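Local coordinates for protein MupZ (Pseudomonas fluorescens, PDB 6FXD) that probably acts as an epoxide hydrolase in the cascade that forms oxygen heterocycles during biosynthesis of the antibiotic mupirocin, at residues A[22-33]-A[98-109]; A[77-85]-A[112-122]. All coordinates share one frame; numbering follows the deposited sequence.

In the fold
Contact 1 pairs two neighbouring strands, 24-31 and 100-108, inside the sheet of a ferredoxin-like fold. Contact 2 lies on one face of that sheet, where the start of helix 78-94 meets segment 112-122. Their centres are 13 Å apart. They touch directly: Val106 CG1 lies 3.8 Å from Leu116 CD1, and Cys24 SG lies 3.7 Å from Glu112 CB. Leu81 of contact 2 also rests on Ala26 and Tyr104 of contact 1. The other sheet face, with Met25, Met27, Tyr29 and Arg103, meets a second subunit. That arrangement is consistent with a dimeric alpha/beta barrel. Contact 2 touches no other chain of the assembly.

Contact 1. Residues A[22-33]-A[98-109]; sequences RTCMAMPYFEIP and LASIVRYEVHGP
Tyr29 and Arg103 stack on one face of an antiparallel strand pair in a ferredoxin-like sheet. Strand 24-31 runs beside 100-108; Met25 and His107 exchange two backbone hydrogen bonds. At a beta bulge between Tyr29 and Phe30, Tyr29 N gives to Arg103 O but Tyr29 O takes Val102 N. Followed outward, Arg103 CB lies 3.9 Å from Tyr29 CD1. CG leaves anti to the backbone N (chi1 -159°), and a bend at chi3 lays the guanidinium over the ring. NE sits above Tyr29 CD1, CZ 3.5 Å from the ring centroid, in a cation-pi stack with planes 11° apart. NH2 comes over Tyr29 CE2 at 3.4 Å. NH1 passes over Tyr29 CZ and forms a salt bridge to own-chain Glu105 OE2 at 2.7 Å. Arg103 NH2 also salt-bridges OE2, and Tyr29 OH hydrogen-bonds OE1, of Glu105 of a second subunit. Replacing Tyr29 by an alanine removes the ring, and would probably leave the guanidinium freer to turn and Glu105 of the second subunit without the hydroxyl. Met25 CE lies over one His107 ring face in a CH-pi contact. In that ring's plane, NE2 donates to the anti lone pair of OE1 of same-chain Glu105 at 2.8 Å.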
loop_
_atom_site.group_PDB
_atom_site.type_symbol
_atom_site.label_atom_id
_atom_site.label_comp_id
_atom_site.label_asym_id
_atom_site.label_seq_id
_atom_site.Cartn_x
_atom_site.Cartn_y
_atom_site.Cartn_z
ATOM N N ARG A 22 8.468 -0.024 7.039
ATOM C CA ARG A 22 8.523 0.841 8.211
ATOM C C ARG A 22 9.702 1.806 8.186
ATOM O O ARG A 22 9.784 2.669 9.062
ATOM C CB ARG A 22 8.570 0.002 9.493
ATOM C CG ARG A 22 7.430 -1.005 9.592
ATOM C CD ARG A 22 6.114 -0.287 9.795
ATOM N NE ARG A 22 5.056 -0.755 8.897
ATOM C CZ ARG A 22 4.148 -1.680 9.208
ATOM N NH1 ARG A 22 4.160 -2.253 10.401
ATOM N NH2 ARG A 22 3.226 -2.029 8.316
ATOM N N THR A 23 10.597 1.673 7.208
ATOM C CA THR A 23 11.814 2.477 7.134
ATOM C C THR A 23 11.496 3.966 7.192
ATOM O O THR A 23 10.566 4.447 6.537
ATOM C CB THR A 23 12.488 2.183 5.791
ATOM O OG1 THR A 23 12.435 0.774 5.540
ATOM C CG2 THR A 23 13.931 2.641 5.787
ATOM N N CYS A 24 12.282 4.700 7.976
ATOM C CA CYS A 24 12.205 6.150 8.060
ATOM C C CYS A 24 13.558 6.745 7.715
ATOM O O CYS A 24 14.607 6.173 8.048
ATOM C CB CYS A 24 11.822 6.593 9.468
ATOM S SG CYS A 24 10.153 6.106 9.918
ATOM N N MET A 25 13.547 7.896 7.051
ATOM C CA MET A 25 14.769 8.591 6.662
ATOM C C MET A 25 14.727 10.009 7.212
ATOM O O MET A 25 13.722 10.709 7.056
ATOM C CB MET A 25 14.920 8.637 5.141
ATOM C CG MET A 25 16.246 9.285 4.678
ATOM S SD MET A 25 16.434 9.378 2.865
ATOM C CE MET A 25 15.080 10.490 2.398
ATOM N N ALA A 26 15.807 10.423 7.873
ATOM C CA ALA A 26 15.960 11.784 8.361
ATOM C C ALA A 26 17.065 12.460 7.564
ATOM O O ALA A 26 18.077 11.830 7.236
ATOM C CB ALA A 26 16.340 11.793 9.839
ATOM N N MET A 27 16.875 13.735 7.229
ATOM C CA MET A 27 17.871 14.491 6.470
ATOM C C MET A 27 18.027 15.889 7.051
ATOM O O MET A 27 17.267 16.801 6.693
ATOM C CB MET A 27 17.496 14.599 4.992
ATOM C CG MET A 27 17.382 13.255 4.279
ATOM S SD MET A 27 17.322 13.381 2.499
ATOM C CE MET A 27 15.802 14.339 2.296
ATOM N N PRO A 28 18.993 16.103 7.936
ATOM C CA PRO A 28 19.378 17.474 8.282
ATOM C C PRO A 28 20.264 18.078 7.206
ATOM O O PRO A 28 21.117 17.395 6.630
ATOM C CB PRO A 28 20.193 17.278 9.557
ATOM C CG PRO A 28 20.805 15.917 9.362
ATOM C CD PRO A 28 19.761 15.090 8.680
ATOM N N TYR A 29 20.035 19.366 6.926
ATOM C CA TYR A 29 20.855 20.172 6.028
ATOM C C TYR A 29 21.565 21.214 6.882
ATOM O O TYR A 29 20.918 21.912 7.675
ATOM C CB TYR A 29 20.006 20.862 4.941
ATOM C CG TYR A 29 19.468 19.894 3.920
ATOM C CD1 TYR A 29 18.391 19.082 4.228
ATOM C CD2 TYR A 29 20.043 19.779 2.649
ATOM C CE1 TYR A 29 17.857 18.198 3.277
ATOM C CE2 TYR A 29 19.533 18.882 1.706
ATOM C CZ TYR A 29 18.438 18.102 2.030
ATOM O OH TYR A 29 17.930 17.205 1.117
ATOM N N PHE A 30 22.879 21.322 6.717
ATOM C CA PHE A 30 23.719 22.159 7.564
ATOM C C PHE A 30 24.256 23.348 6.782
ATOM O O PHE A 30 24.687 23.203 5.633
ATOM C CB PHE A 30 24.919 21.385 8.117
ATOM C CG PHE A 30 24.553 20.135 8.854
ATOM C CD1 PHE A 30 24.384 18.929 8.190
ATOM C CD2 PHE A 30 24.436 20.140 10.243
ATOM C CE1 PHE A 30 24.068 17.770 8.874
ATOM C CE2 PHE A 30 24.128 18.972 10.933
ATOM C CZ PHE A 30 23.935 17.795 10.247
ATOM N N GLU A 31 24.242 24.515 7.414
ATOM C CA GLU A 31 24.969 25.677 6.928
ATOM C C GLU A 31 26.251 25.735 7.754
ATOM O O GLU A 31 26.187 25.975 8.957
ATOM C CB GLU A 31 24.136 26.945 7.113
ATOM C CG GLU A 31 24.795 28.183 6.533
ATOM C CD GLU A 31 23.940 29.425 6.639
ATOM O OE1 GLU A 31 22.718 29.330 6.396
ATOM O OE2 GLU A 31 24.500 30.498 6.964
ATOM N N ILE A 32 27.394 25.523 7.113
ATOM C CA ILE A 32 28.685 25.396 7.797
ATOM C C ILE A 32 29.536 26.602 7.406
ATOM O O ILE A 32 29.864 26.753 6.221
ATOM C CB ILE A 32 29.391 24.090 7.403
ATOM C CG1 ILE A 32 28.448 22.886 7.540
ATOM C CG2 ILE A 32 30.634 23.883 8.276
ATOM C CD1 ILE A 32 28.900 21.674 6.778
ATOM N N PRO A 33 29.902 27.487 8.338
ATOM C CA PRO A 33 30.869 28.543 8.004
ATOM C C PRO A 33 32.138 27.942 7.417
ATOM O O PRO A 33 32.606 26.891 7.859
ATOM C CB PRO A 33 31.144 29.224 9.354
ATOM C CG PRO A 33 29.944 28.914 10.189
ATOM C CD PRO A 33 29.469 27.553 9.745
ATOM N N LEU A 98 29.675 24.186 15.362
ATOM C CA LEU A 98 30.328 24.204 14.058
ATOM C C LEU A 98 29.398 24.575 12.909
ATOM O O LEU A 98 29.887 24.939 11.833
ATOM C CB LEU A 98 30.977 22.842 13.779
ATOM C CG LEU A 98 32.127 22.529 14.729
ATOM C CD1 LEU A 98 32.680 21.177 14.355
ATOM C CD2 LEU A 98 33.192 23.624 14.657
ATOM N N ALA A 99 28.092 24.465 13.102
ATOM C CA ALA A 99 27.163 24.675 12.004
ATOM C C ALA A 99 25.777 24.929 12.574
ATOM O O ALA A 99 25.540 24.774 13.773
ATOM C CB ALA A 99 27.145 23.457 11.080
ATOM N N SER A 100 24.860 25.322 11.699
ATOM C CA SER A 100 23.455 25.395 12.064
ATOM C C SER A 100 22.646 24.528 11.109
ATOM O O SER A 100 23.011 24.353 9.942
ATOM C CB SER A 100 22.937 26.838 12.074
ATOM O OG SER A 100 23.168 27.469 10.833
ATOM N N ILE A 101 21.577 23.940 11.624
ATOM C CA ILE A 101 20.684 23.140 10.795
ATOM C C ILE A 101 19.616 24.074 10.247
ATOM O O ILE A 101 18.896 24.724 11.016
ATOM C CB ILE A 101 20.064 21.982 11.588
ATOM C CG1 ILE A 101 21.148 20.934 11.859
ATOM C CG2 ILE A 101 18.953 21.332 10.777
ATOM C CD1 ILE A 101 20.731 19.780 12.750
ATOM N N VAL A 102 19.551 24.172 8.919
ATOM C CA VAL A 102 18.624 25.088 8.258
ATOM C C VAL A 102 17.406 24.389 7.669
ATOM O O VAL A 102 16.430 25.071 7.333
ATOM C CB VAL A 102 19.333 25.939 7.186
ATOM C CG1 VAL A 102 20.360 26.855 7.848
ATOM C CG2 VAL A 102 19.998 25.048 6.133
ATOM N N ARG A 103 17.438 23.073 7.517
ATOM C CA ARG A 103 16.299 22.287 7.063
ATOM C C ARG A 103 16.424 20.922 7.723
ATOM O O ARG A 103 17.536 20.425 7.899
ATOM C CB ARG A 103 16.278 22.119 5.529
ATOM C CG ARG A 103 14.893 21.777 4.975
ATOM C CD ARG A 103 14.874 21.100 3.586
ATOM N NE ARG A 103 15.976 21.486 2.715
ATOM C CZ ARG A 103 16.309 20.871 1.578
ATOM N NH1 ARG A 103 15.624 19.820 1.140
ATOM N NH2 ARG A 103 17.336 21.310 0.878
ATOM N N TYR A 104 15.302 20.334 8.126
ATOM C CA TYR A 104 15.315 18.994 8.713
ATOM C C TYR A 104 14.079 18.256 8.209
ATOM O O TYR A 104 12.951 18.583 8.595
ATOM C CB TYR A 104 15.373 19.050 10.245
ATOM C CG TYR A 104 15.472 17.693 10.896
ATOM C CD1 TYR A 104 16.640 16.948 10.815
ATOM C CD2 TYR A 104 14.389 17.149 11.580
ATOM C CE1 TYR A 104 16.735 15.701 11.407
ATOM C CE2 TYR A 104 14.470 15.905 12.172
ATOM C CZ TYR A 104 15.648 15.186 12.088
ATOM O OH TYR A 104 15.738 13.948 12.670
ATOM N N GLU A 105 14.290 17.266 7.353
ATOM C CA GLU A 105 13.198 16.516 6.744
ATOM C C GLU A 105 13.146 15.107 7.310
ATOM O O GLU A 105 14.178 14.492 7.571
ATOM C CB GLU A 105 13.378 16.385 5.232
ATOM C CG GLU A 105 13.418 17.692 4.537
ATOM C CD GLU A 105 13.426 17.573 3.019
ATOM O OE1 GLU A 105 13.295 16.449 2.470
ATOM O OE2 GLU A 105 13.596 18.620 2.374
ATOM N N VAL A 106 11.935 14.584 7.465
ATOM C CA VAL A 106 11.734 13.213 7.913
ATOM C C VAL A 106 10.756 12.568 6.945
ATOM O O VAL A 106 9.645 13.077 6.760
ATOM C CB VAL A 106 11.196 13.150 9.352
ATOM C CG1 VAL A 106 10.967 11.708 9.746
ATOM C CG2 VAL A 106 12.192 13.800 10.326
ATOM N N HIS A 107 11.155 11.454 6.338
ATOM C CA HIS A 107 10.336 10.735 5.368
ATOM C C HIS A 107 10.046 9.335 5.876
ATOM O O HIS A 107 10.943 8.662 6.388
ATOM C CB HIS A 107 11.071 10.594 4.036
ATOM C CG HIS A 107 11.426 11.896 3.392
ATOM N ND1 HIS A 107 10.923 12.272 2.162
ATOM C CD2 HIS A 107 12.225 12.909 3.797
ATOM C CE1 HIS A 107 11.413 13.455 1.832
ATOM N NE2 HIS A 107 12.194 13.868 2.813
ATOM N N GLY A 108 8.809 8.882 5.694
ATOM C CA GLY A 108 8.415 7.560 6.123
ATOM C C GLY A 108 6.912 7.384 6.075
ATOM O O GLY A 108 6.185 8.331 5.769
ATOM N N PRO A 109 6.420 6.182 6.368
ATOM C CA PRO A 109 4.968 5.956 6.320
ATOM C C PRO A 109 4.254 6.671 7.460
ATOM O O PRO A 109 4.827 6.959 8.516
ATOM C CB PRO A 109 4.832 4.435 6.449
ATOM C CG PRO A 109 6.069 4.022 7.209
ATOM C CD PRO A 109 7.163 4.965 6.758
HETATM O O HOH W 1 26.005 28.545 10.760
#

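Contact 2. Residues A[77-85]-A[112-122]; sequences DAQGLLNHL and ELDKLRGPLAF
Glu112 meets Ala78 at the N-terminal end of helix 78-94, which packs on the sheet of this ferredoxin-like fold. Glu112 OE1 accepts from Ala78 N at 2.9 Å through its anti lone pair, in a nearly straight bond (165°). A bend at chi2 (-63°) brings the carboxylate back to the helix. Water 2 donates to the same oxygen and accepts from Gln79 N. Asp77, the N-cap, accepts from Gly80 N through OD1. Two carboxylates therefore serve the first turn, and their charge would probably suit the positive end of the helix dipole. Lys115 follows; its extended chain carries NZ to Glu112 OE2 at 3.0 Å, a salt bridge that likely offsets some of the negative charge. Its CB rests beside Ala78 CB. Leu116 comes next and spreads its two methyls. CD1 meets Leu81 CD2, the two side chains crossing at about a right angle, while CD2 meets Leu82 CD2 at 3.6 Å. Pro119 brings its ring to the same Leu82 methyl, with CB at 3.6 Å. Leu120 again divides its branches: CD1 touches Leu81 CD2, and CD2 lies 3.7 Å from Leu85 CD2. These leucines and Pro119 join the helix to segment 112-122 by apolar packing. Phe122 closes the contact, its ring edge turned to Leu85, with CE1 4.1 Å from Leu85 CD2.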
loop_
_atom_site.group_PDB
_atom_site.type_symbol
_atom_site.label_atom_id
_atom_site.label_comp_id
_atom_site.label_asym_id
_atom_site.label_seq_id
_atom_site.Cartn_x
_atom_site.Cartn_y
_atom_site.Cartn_z
ATOM N N ASP A 77 12.895 1.672 11.511
ATOM C CA ASP A 77 11.564 2.135 11.901
ATOM C C ASP A 77 11.720 3.424 12.705
ATOM O O ASP A 77 12.833 3.906 12.927
ATOM C CB ASP A 77 10.789 1.049 12.660
ATOM C CG ASP A 77 11.514 0.559 13.915
ATOM O OD1 ASP A 77 12.401 1.267 14.436
ATOM O OD2 ASP A 77 11.175 -0.541 14.395
ATOM N N ALA A 78 10.583 3.974 13.153
ATOM C CA ALA A 78 10.602 5.238 13.882
ATOM C C ALA A 78 11.393 5.109 15.174
ATOM O O ALA A 78 12.112 6.037 15.564
ATOM C CB ALA A 78 9.168 5.687 14.182
ATOM N N GLN A 79 11.272 3.961 15.843
ATOM C CA GLN A 79 12.025 3.724 17.068
ATOM C C GLN A 79 13.528 3.829 16.832
ATOM O O GLN A 79 14.258 4.316 17.702
ATOM C CB GLN A 79 11.665 2.358 17.651
ATOM C CG GLN A 79 12.209 2.131 19.061
ATOM C CD GLN A 79 11.704 3.152 20.060
ATOM O OE1 GLN A 79 10.500 3.352 20.208
ATOM N NE2 GLN A 79 12.630 3.815 20.748
ATOM N N GLY A 80 14.013 3.391 15.668
ATOM C CA GLY A 80 15.432 3.545 15.378
ATOM C C GLY A 80 15.867 4.998 15.369
ATOM O O GLY A 80 16.954 5.338 15.852
ATOM N N LEU A 81 15.039 5.875 14.798
ATOM C CA LEU A 81 15.371 7.299 14.781
ATOM C C LEU A 81 15.357 7.872 16.193
ATOM O O LEU A 81 16.249 8.645 16.563
ATOM C CB LEU A 81 14.443 8.064 13.817
ATOM C CG LEU A 81 14.611 9.588 13.699
ATOM C CD1 LEU A 81 16.070 10.014 13.531
ATOM C CD2 LEU A 81 13.761 10.165 12.555
ATOM N N LEU A 82 14.373 7.481 17.005
ATOM C CA LEU A 82 14.359 7.930 18.393
ATOM C C LEU A 82 15.583 7.419 19.144
ATOM O O LEU A 82 16.156 8.148 19.963
ATOM C CB LEU A 82 13.052 7.516 19.073
ATOM C CG LEU A 82 11.801 8.098 18.384
ATOM C CD1 LEU A 82 10.487 7.613 18.997
ATOM C CD2 LEU A 82 11.864 9.631 18.323
ATOM N N ASN A 83 15.996 6.169 18.891
ATOM C CA ASN A 83 17.184 5.660 19.574
ATOM C C ASN A 83 18.411 6.465 19.190
ATOM O O ASN A 83 19.302 6.677 20.023
ATOM C CB ASN A 83 17.428 4.181 19.267
ATOM C CG ASN A 83 16.389 3.276 19.863
ATOM O OD1 ASN A 83 15.656 3.664 20.768
ATOM N ND2 ASN A 83 16.342 2.039 19.381
ATOM N N HIS A 84 18.480 6.911 17.931
ATOM C CA HIS A 84 19.619 7.715 17.485
ATOM C C HIS A 84 19.665 9.053 18.209
ATOM O O HIS A 84 20.740 9.515 18.624
ATOM C CB HIS A 84 19.524 7.953 15.977
ATOM C CG HIS A 84 20.559 8.898 15.445
ATOM N ND1 HIS A 84 21.896 8.561 15.358
ATOM C CD2 HIS A 84 20.454 10.154 14.948
ATOM C CE1 HIS A 84 22.569 9.574 14.841
ATOM N NE2 HIS A 84 21.717 10.550 14.578
ATOM N N LEU A 85 18.504 9.692 18.355
ATOM C CA LEU A 85 18.402 10.954 19.075
ATOM C C LEU A 85 18.997 10.836 20.470
ATOM O O LEU A 85 19.744 11.717 20.907
ATOM C CB LEU A 85 16.927 11.344 19.168
ATOM C CG LEU A 85 16.569 12.820 19.075
ATOM C CD1 LEU A 85 16.834 13.283 17.661
ATOM C CD2 LEU A 85 15.109 13.024 19.442
ATOM N N GLU A 112 4.413 5.373 11.149
ATOM C CA GLU A 112 5.670 5.587 11.853
ATOM C C GLU A 112 5.907 7.065 12.134
ATOM O O GLU A 112 6.394 7.426 13.212
ATOM C CB GLU A 112 6.831 4.992 11.052
ATOM C CG GLU A 112 6.791 3.474 10.917
ATOM C CD GLU A 112 6.897 2.764 12.256
ATOM O OE1 GLU A 112 7.901 2.982 12.958
ATOM O OE2 GLU A 112 5.974 2.000 12.621
ATOM N N LEU A 113 5.563 7.941 11.184
ATOM C CA LEU A 113 5.769 9.367 11.412
ATOM C C LEU A 113 4.893 9.881 12.550
ATOM O O LEU A 113 5.284 10.823 13.250
ATOM C CB LEU A 113 5.535 10.164 10.128
ATOM C CG LEU A 113 6.795 10.557 9.337
ATOM C CD1 LEU A 113 7.725 9.364 9.171
ATOM C CD2 LEU A 113 6.454 11.165 7.983
ATOM N N ASP A 114 3.709 9.286 12.742
ATOM C CA ASP A 114 2.884 9.630 13.897
ATOM C C ASP A 114 3.649 9.464 15.207
ATOM O O ASP A 114 3.403 10.206 16.163
ATOM C CB ASP A 114 1.616 8.766 13.914
ATOM C CG ASP A 114 0.602 9.182 12.853
ATOM O OD1 ASP A 114 0.750 10.270 12.264
ATOM O OD2 ASP A 114 -0.348 8.408 12.606
ATOM N N LYS A 115 4.572 8.500 15.271
ATOM C CA LYS A 115 5.370 8.280 16.477
ATOM C C LYS A 115 6.484 9.302 16.641
ATOM O O LYS A 115 7.076 9.373 17.729
ATOM C CB LYS A 115 5.959 6.867 16.468
ATOM C CG LYS A 115 4.921 5.753 16.322
ATOM C CD LYS A 115 5.585 4.400 16.049
ATOM C CE LYS A 115 4.533 3.324 15.782
ATOM N NZ LYS A 115 5.116 1.987 15.460
ATOM N N LEU A 116 6.764 10.096 15.607
ATOM C CA LEU A 116 7.866 11.046 15.609
ATOM C C LEU A 116 7.431 12.497 15.777
ATOM O O LEU A 116 8.268 13.329 16.144
ATOM C CB LEU A 116 8.661 10.918 14.296
ATOM C CG LEU A 116 9.318 9.556 14.025
ATOM C CD1 LEU A 116 9.945 9.479 12.643
ATOM C CD2 LEU A 116 10.348 9.238 15.117
ATOM N N ARG A 117 6.159 12.827 15.503
ATOM C CA ARG A 117 5.748 14.231 15.485
ATOM C C ARG A 117 5.899 14.888 16.854
ATOM O O ARG A 117 6.234 16.075 16.946
ATOM C CB ARG A 117 4.326 14.374 14.933
ATOM C CG ARG A 117 4.235 13.998 13.457
ATOM C CD ARG A 117 2.831 14.147 12.892
ATOM N NE ARG A 117 2.759 13.777 11.473
ATOM C CZ ARG A 117 2.941 14.612 10.449
ATOM N NH1 ARG A 117 3.203 15.895 10.659
ATOM N NH2 ARG A 117 2.850 14.163 9.203
ATOM N N GLY A 118 5.654 14.138 17.925
ATOM C CA GLY A 118 5.833 14.639 19.271
ATOM C C GLY A 118 7.297 14.789 19.655
ATOM O O GLY A 118 7.762 15.890 19.963
ATOM N N PRO A 119 8.049 13.680 19.647
ATOM C CA PRO A 119 9.469 13.755 20.038
ATOM C C PRO A 119 10.319 14.704 19.210
ATOM O O PRO A 119 11.277 15.273 19.749
ATOM C CB PRO A 119 9.954 12.304 19.894
ATOM C CG PRO A 119 8.736 11.470 19.940
ATOM C CD PRO A 119 7.610 12.293 19.421
ATOM N N LEU A 120 10.037 14.876 17.917
ATOM C CA LEU A 120 10.874 15.707 17.063
ATOM C C LEU A 120 10.344 17.126 16.893
ATOM O O LEU A 120 10.908 17.890 16.104
ATOM C CB LEU A 120 11.053 15.050 15.688
ATOM C CG LEU A 120 11.601 13.624 15.709
ATOM C CD1 LEU A 120 11.836 13.125 14.278
ATOM C CD2 LEU A 120 12.874 13.570 16.518
ATOM N N ALA A 121 9.278 17.493 17.605
ATOM C CA ALA A 121 8.674 18.808 17.393
ATOM C C ALA A 121 9.699 19.924 17.560
ATOM O O ALA A 121 9.647 20.939 16.853
ATOM C CB ALA A 121 7.502 19.004 18.354
ATOM N N PHE A 122 10.658 19.742 18.474
ATOM C CA PHE A 122 11.656 20.776 18.730
ATOM C C PHE A 122 12.538 21.055 17.518
ATOM O O PHE A 122 13.159 22.121 17.450
ATOM C CB PHE A 122 12.505 20.410 19.950
ATOM C CG PHE A 122 13.569 19.375 19.673
ATOM C CD1 PHE A 122 13.260 18.023 19.687
ATOM C CD2 PHE A 122 14.879 19.759 19.420
ATOM C CE1 PHE A 122 14.237 17.074 19.444
ATOM C CE2 PHE A 122 15.865 18.811 19.175
ATOM C CZ PHE A 122 15.547 17.470 19.192
HETATM O O HOH W 2 8.824 2.172 15.522
#